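Local coordinates for acetyltransferase (PDB 5XUN), which probably transfers an acetyl group from acetyl-CoA to glycyl-tRNA, acting as the GNAT-family toxin of a type II toxin-antitoxin system, at residues T30-H35 against L60-L65. The protein carries 1 engineered substitution. Numbering follows the deposited sequence.
Sequences TFLKEH and LGYYTL
Phe31 and Leu32, neighbours on helix 26-34, meet the ring of Tyr62, which rises from strand 59-71, and together they form an apolar helix-on-sheet contact. Leu32 supplies two touches: its CB lies 3.7 Å from Tyr62 CE1, and its CD1 sits over one face of the tyrosine ring, 4.2 Å above the plane and displaced toward the rim. Phe31 approaches near the CE2 and hydroxyl end of that ring, its CD1 being 4.1 Å from Tyr62 CE2, and the two aromatic side chains run at about a right angle. With CG anti to the backbone N (chi1 -175°), Phe31 also brings CE1 to 4.2 Å from Thr64 CG2, two residues along the same sheet face. Leu36 of the following helix touches Phe31, Tyr62 and Thr64, while Phe31 makes a cation-pi contact with Arg96.

The polar evidence concerns Tyr62 OH. It stands 3.6 Å from Phe31 CD1, a van der Waals contact, and its hydrogen bond goes to Leu28 O, in helix 26-34 about one turn before Leu32.

Helix 30-34 and strand 60-65 cross at 81° with axes 10.4 Å apart, so the side chains span the gap. All four touching residues are buried, and the carbon-to-carbon contacts join the helix to this face of the GNAT sheet, while the phenol's bond to Leu28 satisfies the hydroxyl of a buried tyrosine and ties it to the helix backbone.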
ATOM      1  N   THR B  30      12.131  19.034  12.074  1.00 25.04           N
ATOM      2  CA  THR B  30      11.560  18.553  13.320  1.00 33.08           C
ATOM      3  C   THR B  30      11.058  17.118  13.168  1.00 36.36           C
ATOM      4  O   THR B  30      11.228  16.292  14.074  1.00 19.25           O
ATOM      5  CB  THR B  30      10.435  19.493  13.762  1.00 26.26           C
ATOM      6  OG1 THR B  30      10.980  20.790  14.037  1.00 42.51           O
ATOM      7  CG2 THR B  30       9.757  18.980  15.009  1.00 35.87           C
ATOM      8  N   PHE B  31      10.473  16.790  12.010  1.00 23.55           N
ATOM      9  CA  PHE B  31       9.932  15.446  11.840  1.00 21.99           C
ATOM     10  C   PHE B  31      11.043  14.408  11.886  1.00 14.05           C
ATOM     11  O   PHE B  31      10.891  13.358  12.518  1.00 26.29           O
ATOM     12  CB  PHE B  31       9.146  15.328  10.535  1.00 22.04           C
ATOM     13  CG  PHE B  31       8.470  13.997  10.377  1.00 20.55           C
ATOM     14  CD1 PHE B  31       9.152  12.912   9.840  1.00 20.13           C
ATOM     15  CD2 PHE B  31       7.165  13.822  10.793  1.00 19.81           C
ATOM     16  CE1 PHE B  31       8.533  11.672   9.713  1.00 23.51           C
ATOM     17  CE2 PHE B  31       6.545  12.582  10.674  1.00 25.95           C
ATOM     18  CZ  PHE B  31       7.233  11.511  10.127  1.00 14.16           C
ATOM     19  N   LEU B  32      12.159  14.674  11.201  1.00 16.10           N
ATOM     20  CA  LEU B  32      13.313  13.785  11.289  1.00 17.88           C
ATOM     21  C   LEU B  32      13.724  13.536  12.736  1.00 35.29           C
ATOM     22  O   LEU B  32      14.042  12.401  13.115  1.00 23.66           O
ATOM     23  CB  LEU B  32      14.488  14.373  10.511  1.00 16.10           C
ATOM     24  CG  LEU B  32      15.816  13.647  10.738  1.00 23.64           C
ATOM     25  CD1 LEU B  32      15.724  12.212  10.247  1.00 30.53           C
ATOM     26  CD2 LEU B  32      16.983  14.370  10.072  1.00 25.86           C
ATOM     27  N   LYS B  33      13.718  14.590  13.562  1.00 20.33           N
ATOM     28  CA  LYS B  33      14.241  14.488  14.924  1.00 26.74           C
ATOM     29  C   LYS B  33      13.275  13.787  15.869  1.00 17.86           C
ATOM     30  O   LYS B  33      13.700  12.985  16.705  1.00 26.01           O
ATOM     31  CB  LYS B  33      14.553  15.878  15.484  1.00 19.59           C
ATOM     32  CG  LYS B  33      15.718  16.589  14.835  1.00 38.24           C
ATOM     33  CD  LYS B  33      16.044  17.873  15.582  1.00 27.41           C
ATOM     34  CE  LYS B  33      14.847  18.811  15.652  1.00 48.07           C
ATOM     35  NZ  LYS B  33      15.179  20.074  16.382  1.00 47.57           N
ATOM     36  N   GLU B  34      11.984  14.096  15.779  1.00 24.75           N
ATOM     37  CA  GLU B  34      11.022  13.696  16.793  1.00 21.91           C
ATOM     38  C   GLU B  34      10.200  12.474  16.411  1.00 31.00           C
ATOM     39  O   GLU B  34       9.906  11.641  17.270  1.00 28.63           O
ATOM     40  CB  GLU B  34      10.047  14.846  17.061  1.00 23.72           C
ATOM     41  CG  GLU B  34      10.656  16.225  17.098  1.00 43.07           C
ATOM     42  CD  GLU B  34       9.971  17.156  18.082  1.00 27.10           C
ATOM     43  OE1 GLU B  34      10.642  18.053  18.628  1.00 40.59           O
ATOM     44  OE2 GLU B  34       8.738  17.044  18.253  1.00 34.43           O
ATOM     45  N   HIS B  35       9.844  12.325  15.135  1.00 30.64           N
ATOM     46  CA  HIS B  35       8.772  11.417  14.760  1.00 29.30           C
ATOM     47  C   HIS B  35       9.139  10.338  13.754  1.00 24.66           C
ATOM     48  O   HIS B  35       8.446   9.318  13.711  1.00 25.43           O
ATOM     49  CB  HIS B  35       7.590  12.209  14.183  1.00 23.51           C
ATOM     50  CG  HIS B  35       7.155  13.361  15.039  1.00 35.16           C
ATOM     51  ND1 HIS B  35       6.514  13.190  16.245  1.00 31.10           N
ATOM     52  CD2 HIS B  35       7.252  14.699  14.852  1.00 29.27           C
ATOM     53  CE1 HIS B  35       6.244  14.370  16.773  1.00 34.78           C
ATOM     54  NE2 HIS B  35       6.680  15.303  15.947  1.00 37.87           N
ATOM     55  N   LEU B  60      21.929  12.763   5.359  1.00 37.33           N
ATOM     56  CA  LEU B  60      21.859  13.937   4.503  1.00 25.81           C
ATOM     57  C   LEU B  60      20.521  14.084   3.792  1.00 31.03           C
ATOM     58  O   LEU B  60      20.303  15.099   3.118  1.00 30.65           O
ATOM     59  CB  LEU B  60      22.996  13.903   3.466  1.00 29.55           C
ATOM     60  CG  LEU B  60      24.431  14.181   3.942  1.00 37.62           C
ATOM     61  CD1 LEU B  60      24.510  15.505   4.689  1.00 37.37           C
ATOM     62  CD2 LEU B  60      25.009  13.053   4.786  1.00 36.66           C
ATOM     63  N   GLY B  61      19.629  13.108   3.924  1.00 31.24           N
ATOM     64  CA  GLY B  61      18.293  13.211   3.371  1.00 24.46           C
ATOM     65  C   GLY B  61      17.474  12.011   3.784  1.00 18.24           C
ATOM     66  O   GLY B  61      18.013  10.999   4.243  1.00 22.60           O
ATOM     67  N   TYR B  62      16.158  12.134   3.622  1.00 18.63           N
ATOM     68  CA  TYR B  62      15.284  11.029   3.992  1.00 18.98           C
ATOM     69  C   TYR B  62      13.950  11.169   3.271  1.00 20.37           C
ATOM     70  O   TYR B  62      13.615  12.245   2.763  1.00 17.50           O
ATOM     71  CB  TYR B  62      15.081  10.974   5.512  1.00 25.79           C
ATOM     72  CG  TYR B  62      14.094  11.988   6.061  1.00 16.59           C
ATOM     73  CD1 TYR B  62      14.492  13.288   6.389  1.00 22.29           C
ATOM     74  CD2 TYR B  62      12.775  11.638   6.282  1.00 11.77           C
ATOM     75  CE1 TYR B  62      13.578  14.211   6.895  1.00 14.04           C
ATOM     76  CE2 TYR B  62      11.872  12.532   6.779  1.00 19.16           C
ATOM     77  CZ  TYR B  62      12.272  13.817   7.095  1.00 26.86           C
ATOM     78  OH  TYR B  62      11.338  14.696   7.592  1.00 15.82           O
ATOM     79  N   TYR B  63      13.186  10.070   3.241  1.00 16.35           N
ATOM     80  CA  TYR B  63      11.811  10.123   2.747  1.00 19.52           C
ATOM     81  C   TYR B  63      10.975   9.045   3.432  1.00 12.35           C
ATOM     82  O   TYR B  63      11.512   8.092   4.000  1.00 18.01           O
ATOM     83  CB  TYR B  63      11.745   9.990   1.213  1.00 13.68           C
ATOM     84  CG  TYR B  63      11.992   8.617   0.609  1.00 17.33           C
ATOM     85  CD1 TYR B  63      10.985   7.651   0.582  1.00 13.38           C
ATOM     86  CD2 TYR B  63      13.214   8.303   0.027  1.00 13.36           C
ATOM     87  CE1 TYR B  63      11.200   6.408   0.003  1.00 12.66           C
ATOM     88  CE2 TYR B  63      13.441   7.063  -0.549  1.00 19.00           C
ATOM     89  CZ  TYR B  63      12.428   6.119  -0.561  1.00 21.38           C
ATOM     90  OH  TYR B  63      12.644   4.888  -1.136  1.00 20.00           O
ATOM     91  N   THR B  64       9.644   9.203   3.369  1.00 15.65           N
ATOM     92  CA  THR B  64       8.715   8.257   3.985  1.00 16.57           C
ATOM     93  C   THR B  64       7.622   7.839   3.000  1.00 12.37           C
ATOM     94  O   THR B  64       7.174   8.635   2.170  1.00 11.79           O
ATOM     95  CB  THR B  64       8.036   8.850   5.243  1.00 11.57           C
ATOM     96  OG1 THR B  64       7.105   9.860   4.855  1.00 15.09           O
ATOM     97  CG2 THR B  64       9.056   9.473   6.164  1.00 12.38           C
ATOM     98  N   LEU B  65       7.160   6.587   3.135  1.00 23.09           N
ATOM     99  CA  LEU B  65       6.104   6.023   2.293  1.00 16.25           C
ATOM    100  C   LEU B  65       4.997   5.434   3.155  1.00 11.05           C
ATOM    101  O   LEU B  65       5.268   4.735   4.134  1.00 18.33           O
ATOM    102  CB  LEU B  65       6.659   4.930   1.365  1.00 13.38           C
ATOM    103  CG  LEU B  65       7.759   5.404   0.414  1.00 16.43           C
ATOM    104  CD1 LEU B  65       8.378   4.252  -0.374  1.00 14.00           C
ATOM    105  CD2 LEU B  65       7.193   6.445  -0.522  1.00 10.20           C
TER